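Local coordinates for protein putative polysaccharide binding proteins (DUF1812) (PDB 3GF8) that is probably an outer-membrane lipoprotein of the FimB/Mfa2 family that takes part in fimbrial assembly or anchoring, with polysaccharide binding also proposed, at residues A[164-176]-A[225-237]. Sequence-based numbering, arbitrary orientation.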
loop_
_atom_site.group_PDB
_atom_site.type_symbol
_atom_site.label_atom_id
_atom_site.label_comp_id
_atom_site.label_asym_id
_atom_site.label_seq_id
_atom_site.Cartn_x
_atom_site.Cartn_y
_atom_site.Cartn_z
ATOM N N THR A 164 -23.910 -23.585 3.304
ATOM C CA THR A 164 -22.562 -23.468 2.773
ATOM C C THR A 164 -22.538 -22.298 1.843
ATOM O O THR A 164 -23.229 -22.277 0.817
ATOM C CB THR A 164 -22.094 -24.689 1.950
ATOM O OG1 THR A 164 -22.323 -25.885 2.699
ATOM C CG2 THR A 164 -20.568 -24.553 1.576
ATOM N N LEU A 165 -21.746 -21.310 2.216
ATOM C CA LEU A 165 -21.410 -20.252 1.304
ATOM C C LEU A 165 -20.440 -20.856 0.296
ATOM O O LEU A 165 -19.406 -21.367 0.686
ATOM C CB LEU A 165 -20.776 -19.094 2.077
ATOM C CG LEU A 165 -20.684 -17.779 1.319
ATOM C CD1 LEU A 165 -20.325 -16.688 2.327
ATOM C CD2 LEU A 165 -19.694 -17.873 0.125
ATOM N N ASP A 166 -20.793 -20.833 -0.986
ATOM C CA ASP A 166 -19.862 -21.231 -2.039
ATOM C C ASP A 166 -19.256 -20.017 -2.742
ATOM O O ASP A 166 -19.940 -19.295 -3.472
ATOM C CB ASP A 166 -20.541 -22.093 -3.072
ATOM C CG ASP A 166 -19.705 -22.256 -4.316
ATOM O OD1 ASP A 166 -19.295 -21.231 -4.917
ATOM O OD2 ASP A 166 -19.455 -23.412 -4.700
HETATM N N MSE A 167 -17.941 -19.863 -2.576
HETATM C CA MSE A 167 -17.182 -18.704 -3.073
HETATM C C MSE A 167 -17.044 -18.561 -4.592
HETATM O O MSE A 167 -16.733 -17.486 -5.073
HETATM C CB MSE A 167 -15.785 -18.623 -2.392
HETATM C CG MSE A 167 -15.869 -18.198 -0.942
HETATM SE SE MSE A 167 -14.142 -17.890 -0.119
HETATM C CE MSE A 167 -13.446 -16.545 -1.439
ATOM N N ASN A 168 -17.323 -19.569 -5.381
ATOM C CA ASN A 168 -17.298 -19.267 -6.831
ATOM C C ASN A 168 -18.623 -18.738 -7.385
ATOM O O ASN A 168 -18.700 -18.422 -8.570
ATOM C CB ASN A 168 -16.744 -20.418 -7.685
ATOM C CG ASN A 168 -16.832 -21.744 -6.989
ATOM O OD1 ASN A 168 -15.807 -22.278 -6.473
ATOM N ND2 ASN A 168 -18.063 -22.284 -6.926
ATOM N N ASP A 169 -19.647 -18.580 -6.540
ATOM C CA ASP A 169 -20.901 -17.975 -7.032
ATOM C C ASP A 169 -20.809 -16.445 -7.286
ATOM O O ASP A 169 -21.638 -15.870 -8.002
ATOM C CB ASP A 169 -22.054 -18.333 -6.088
ATOM C CG ASP A 169 -22.333 -19.856 -6.030
ATOM O OD1 ASP A 169 -21.912 -20.605 -6.934
ATOM O OD2 ASP A 169 -22.979 -20.308 -5.064
ATOM N N TYR A 170 -19.763 -15.802 -6.750
ATOM C CA TYR A 170 -19.691 -14.333 -6.713
ATOM C C TYR A 170 -18.451 -13.725 -7.347
ATOM O O TYR A 170 -17.421 -14.367 -7.425
ATOM C CB TYR A 170 -19.748 -13.914 -5.253
ATOM C CG TYR A 170 -20.893 -14.579 -4.598
ATOM C CD1 TYR A 170 -22.166 -14.042 -4.712
ATOM C CD2 TYR A 170 -20.733 -15.790 -3.923
ATOM C CE1 TYR A 170 -23.246 -14.665 -4.150
ATOM C CE2 TYR A 170 -21.798 -16.405 -3.343
ATOM C CZ TYR A 170 -23.067 -15.837 -3.475
ATOM O OH TYR A 170 -24.166 -16.435 -2.920
ATOM N N ASP A 171 -18.573 -12.481 -7.772
ATOM C CA ASP A 171 -17.430 -11.625 -8.025
ATOM C C ASP A 171 -17.111 -10.710 -6.826
ATOM O O ASP A 171 -18.006 -10.347 -6.036
ATOM C CB ASP A 171 -17.702 -10.732 -9.216
ATOM C CG ASP A 171 -17.832 -11.502 -10.503
ATOM O OD1 ASP A 171 -17.256 -12.631 -10.609
ATOM O OD2 ASP A 171 -18.534 -10.955 -11.393
ATOM N N TYR A 172 -15.843 -10.304 -6.758
ATOM C CA TYR A 172 -15.264 -9.615 -5.614
ATOM C C TYR A 172 -14.523 -8.404 -6.086
ATOM O O TYR A 172 -13.683 -8.510 -6.997
ATOM C CB TYR A 172 -14.269 -10.516 -4.926
ATOM C CG TYR A 172 -14.833 -11.851 -4.582
ATOM C CD1 TYR A 172 -14.893 -12.871 -5.536
ATOM C CD2 TYR A 172 -15.356 -12.089 -3.317
ATOM C CE1 TYR A 172 -15.446 -14.116 -5.216
ATOM C CE2 TYR A 172 -15.844 -13.307 -2.980
ATOM C CZ TYR A 172 -15.924 -14.318 -3.955
ATOM O OH TYR A 172 -16.457 -15.537 -3.612
ATOM N N GLU A 173 -14.821 -7.272 -5.443
ATOM C CA GLU A 173 -14.173 -6.023 -5.719
ATOM C C GLU A 173 -13.825 -5.224 -4.463
ATOM O O GLU A 173 -14.598 -5.180 -3.499
ATOM C CB GLU A 173 -15.107 -5.113 -6.533
ATOM C CG GLU A 173 -15.706 -5.689 -7.784
ATOM C CD GLU A 173 -16.715 -4.711 -8.359
ATOM O OE1 GLU A 173 -16.301 -3.735 -9.041
ATOM O OE2 GLU A 173 -17.917 -4.899 -8.082
ATOM N N ILE A 174 -12.675 -4.563 -4.520
ATOM C CA ILE A 174 -12.329 -3.480 -3.620
ATOM C C ILE A 174 -12.393 -2.249 -4.536
ATOM O O ILE A 174 -11.788 -2.264 -5.618
ATOM C CB ILE A 174 -10.926 -3.684 -3.001
ATOM C CG1 ILE A 174 -10.957 -4.905 -2.050
ATOM C CG2 ILE A 174 -10.472 -2.429 -2.276
ATOM C CD1 ILE A 174 -9.669 -5.209 -1.308
ATOM N N ILE A 175 -13.158 -1.230 -4.135
ATOM C CA ILE A 175 -13.443 -0.059 -4.978
ATOM C C ILE A 175 -12.898 1.200 -4.316
ATOM O O ILE A 175 -13.238 1.511 -3.212
ATOM C CB ILE A 175 -14.961 0.083 -5.275
ATOM C CG1 ILE A 175 -15.444 -1.171 -6.011
ATOM C CG2 ILE A 175 -15.250 1.393 -6.090
ATOM C CD1 ILE A 175 -16.967 -1.394 -6.066
ATOM N N GLU A 176 -11.987 1.877 -4.982
ATOM C CA GLU A 176 -11.412 3.091 -4.456
ATOM C C GLU A 176 -10.686 3.817 -5.579
ATOM O O GLU A 176 -10.275 3.199 -6.557
ATOM C CB GLU A 176 -10.452 2.763 -3.324
ATOM C CG GLU A 176 -9.994 3.971 -2.528
ATOM C CD GLU A 176 -11.151 4.815 -2.054
ATOM O OE1 GLU A 176 -11.810 4.436 -1.070
ATOM O OE2 GLU A 176 -11.404 5.848 -2.702
ATOM N N LEU A 225 -15.714 -3.024 0.037
ATOM C CA LEU A 225 -15.633 -4.411 -0.418
ATOM C C LEU A 225 -17.034 -4.757 -0.895
ATOM O O LEU A 225 -18.000 -4.648 -0.133
ATOM C CB LEU A 225 -15.186 -5.364 0.695
ATOM C CG LEU A 225 -15.298 -6.873 0.408
ATOM C CD1 LEU A 225 -14.337 -7.298 -0.737
ATOM C CD2 LEU A 225 -15.042 -7.724 1.666
ATOM N N VAL A 226 -17.144 -5.153 -2.157
ATOM C CA VAL A 226 -18.425 -5.441 -2.805
ATOM C C VAL A 226 -18.390 -6.821 -3.458
ATOM O O VAL A 226 -17.506 -7.128 -4.263
ATOM C CB VAL A 226 -18.756 -4.415 -3.911
ATOM C CG1 VAL A 226 -20.165 -4.701 -4.520
ATOM C CG2 VAL A 226 -18.650 -2.981 -3.383
ATOM N N LEU A 227 -19.360 -7.648 -3.090
ATOM C CA LEU A 227 -19.592 -8.944 -3.690
ATOM C C LEU A 227 -20.852 -8.895 -4.554
ATOM O O LEU A 227 -21.881 -8.362 -4.141
ATOM C CB LEU A 227 -19.740 -10.017 -2.606
ATOM C CG LEU A 227 -18.462 -10.633 -2.065
ATOM C CD1 LEU A 227 -17.477 -9.607 -1.451
ATOM C CD2 LEU A 227 -18.840 -11.683 -1.058
ATOM N N THR A 228 -20.771 -9.491 -5.740
ATOM C CA THR A 228 -21.856 -9.475 -6.699
ATOM C C THR A 228 -22.123 -10.888 -7.158
ATOM O O THR A 228 -21.210 -11.646 -7.464
ATOM C CB THR A 228 -21.536 -8.578 -7.908
ATOM O OG1 THR A 228 -21.213 -7.263 -7.444
ATOM C CG2 THR A 228 -22.752 -8.487 -8.871
ATOM N N GLU A 229 -23.389 -11.267 -7.154
ATOM C CA GLU A 229 -23.742 -12.621 -7.517
ATOM C C GLU A 229 -23.592 -12.815 -9.023
ATOM O O GLU A 229 -24.134 -12.034 -9.814
ATOM C CB GLU A 229 -25.170 -12.900 -7.106
ATOM C CG GLU A 229 -25.523 -14.339 -7.182
ATOM C CD GLU A 229 -26.952 -14.557 -6.814
ATOM O OE1 GLU A 229 -27.822 -13.936 -7.453
ATOM O OE2 GLU A 229 -27.196 -15.338 -5.879
ATOM N N LYS A 230 -22.830 -13.830 -9.411
ATOM C CA LYS A 230 -22.600 -14.061 -10.833
ATOM C C LYS A 230 -23.970 -14.266 -11.515
ATOM O O LYS A 230 -24.309 -13.565 -12.481
ATOM C CB LYS A 230 -21.690 -15.271 -11.063
ATOM C CG LYS A 230 -20.219 -15.070 -10.765
ATOM C CD LYS A 230 -19.532 -16.436 -10.664
ATOM C CE LYS A 230 -18.033 -16.333 -10.428
ATOM N NZ LYS A 230 -17.400 -17.667 -10.103
ATOM N N ALA A 231 -24.765 -15.191 -10.972
ATOM C CA ALA A 231 -26.075 -15.521 -11.560
ATOM C C ALA A 231 -26.935 -14.267 -11.830
ATOM O O ALA A 231 -27.190 -13.921 -12.988
ATOM C CB ALA A 231 -26.828 -16.532 -10.688
ATOM N N SER A 232 -27.343 -13.567 -10.779
ATOM C CA SER A 232 -28.274 -12.455 -10.942
ATOM C C SER A 232 -27.600 -11.185 -11.366
ATOM O O SER A 232 -28.243 -10.311 -11.912
ATOM C CB SER A 232 -28.962 -12.154 -9.624
ATOM O OG SER A 232 -27.987 -11.791 -8.658
ATOM N N GLY A 233 -26.315 -11.047 -11.040
ATOM C CA GLY A 233 -25.663 -9.746 -11.107
ATOM C C GLY A 233 -26.094 -8.804 -9.984
ATOM O O GLY A 233 -25.809 -7.613 -10.044
ATOM N N LYS A 234 -26.784 -9.325 -8.965
ATOM C CA LYS A 234 -27.174 -8.515 -7.802
ATOM C C LYS A 234 -26.006 -8.421 -6.820
ATOM O O LYS A 234 -25.330 -9.418 -6.579
ATOM C CB LYS A 234 -28.407 -9.132 -7.095
ATOM C CG LYS A 234 -28.713 -8.575 -5.715
ATOM N N ARG A 235 -25.800 -7.225 -6.259
ATOM C CA ARG A 235 -24.839 -7.007 -5.192
ATOM C C ARG A 235 -25.370 -7.549 -3.895
ATOM O O ARG A 235 -26.420 -7.108 -3.455
ATOM C CB ARG A 235 -24.542 -5.521 -5.013
ATOM C CG ARG A 235 -23.540 -4.982 -6.008
ATOM C CD ARG A 235 -22.961 -3.649 -5.571
ATOM N NE ARG A 235 -23.854 -2.540 -5.863
ATOM C CZ ARG A 235 -24.614 -1.907 -4.972
ATOM N NH1 ARG A 235 -24.600 -2.239 -3.673
ATOM N NH2 ARG A 235 -25.405 -0.916 -5.391
ATOM N N VAL A 236 -24.643 -8.473 -3.264
ATOM C CA VAL A 236 -25.115 -9.146 -2.047
ATOM C C VAL A 236 -24.403 -8.692 -0.792
ATOM O O VAL A 236 -24.819 -9.043 0.307
ATOM C CB VAL A 236 -24.968 -10.681 -2.158
ATOM C CG1 VAL A 236 -25.890 -11.214 -3.277
ATOM C CG2 VAL A 236 -23.524 -11.068 -2.423
ATOM N N PHE A 237 -23.314 -7.938 -0.947
ATOM C CA PHE A 237 -22.483 -7.505 0.178
ATOM C C PHE A 237 -21.727 -6.249 -0.242
ATOM O O PHE A 237 -21.091 -6.202 -1.295
ATOM C CB PHE A 237 -21.507 -8.606 0.566
ATOM C CG PHE A 237 -20.907 -8.479 1.966
ATOM C CD1 PHE A 237 -21.701 -8.566 3.096
ATOM C CD2 PHE A 237 -19.531 -8.377 2.138
ATOM C CE1 PHE A 237 -21.133 -8.516 4.374
ATOM C CE2 PHE A 237 -18.956 -8.330 3.421
ATOM C CZ PHE A 237 -19.753 -8.388 4.525
HETATM O O HOH W 1 -26.508 -15.113 -3.557
HETATM O O HOH W 2 -18.553 -7.242 -6.806
#
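Tyr172 lies against Leu227 where strands 170-176 and 225-229 run antiparallel, in a beta-sheet of a fimbrillin-superfamily protein. The backbone pairing is regular: Asp171 pairs with Thr228 and Glu173 with Val226, each through two N-H...O bonds, and the bond from Val226 N to Glu173 O is nearly straight (168° at the hydrogen). One step past the strand, Lys230 N still reaches Asp169 O at 2.8 Å.

The tight side carries Tyr172, Leu227, Ile174 and Leu225. CD2 of the Tyr172 ring sits 3.7 Å from Leu227 CG, with both leucine methyls close by, while its hydroxyl donates to Met167 O, a bond modelled as very short and lying in the ring plane, which probably limits the ring's rotation. Val210, Phe154 and Phe271 from neighbouring strands pack onto this face, so it is buried against them.

Tyr170 and Glu229, both partly exposed, carry the same face out toward solvent, where a water sits at the ring edge, 2.8 Å from Tyr170 OH. With CG anti to the carbonyl carbon (chi1 -50°), the Tyr170 ring turns toward Glu229, its CD1 coming obliquely to 3.5 Å from Glu229 CA; Val236 CG2 adds an apolar touch, and Trp277 meets the ring edge-to-face. Replacing Tyr170 by an alanine removes the ring, which would probably leave Glu229 CG and Val236 CG2 uncovered on that side, Trp277 without this edge-to-face partner, and the water without the hydroxyl.

The reverse face is looser. Ile175 CD1 touches Val226 CG2 at 3.5 Å, but further along Glu173 and Thr228 meet only through water: Glu173 OE2 and Thr228 OG1 stand 4.1 Å apart. Ser194 holds the other carboxylate oxygen, OE1, of Glu173. The water that bridges Glu173 OE2 and Thr228 OG1 also lies 2.8 Å from Val226 O.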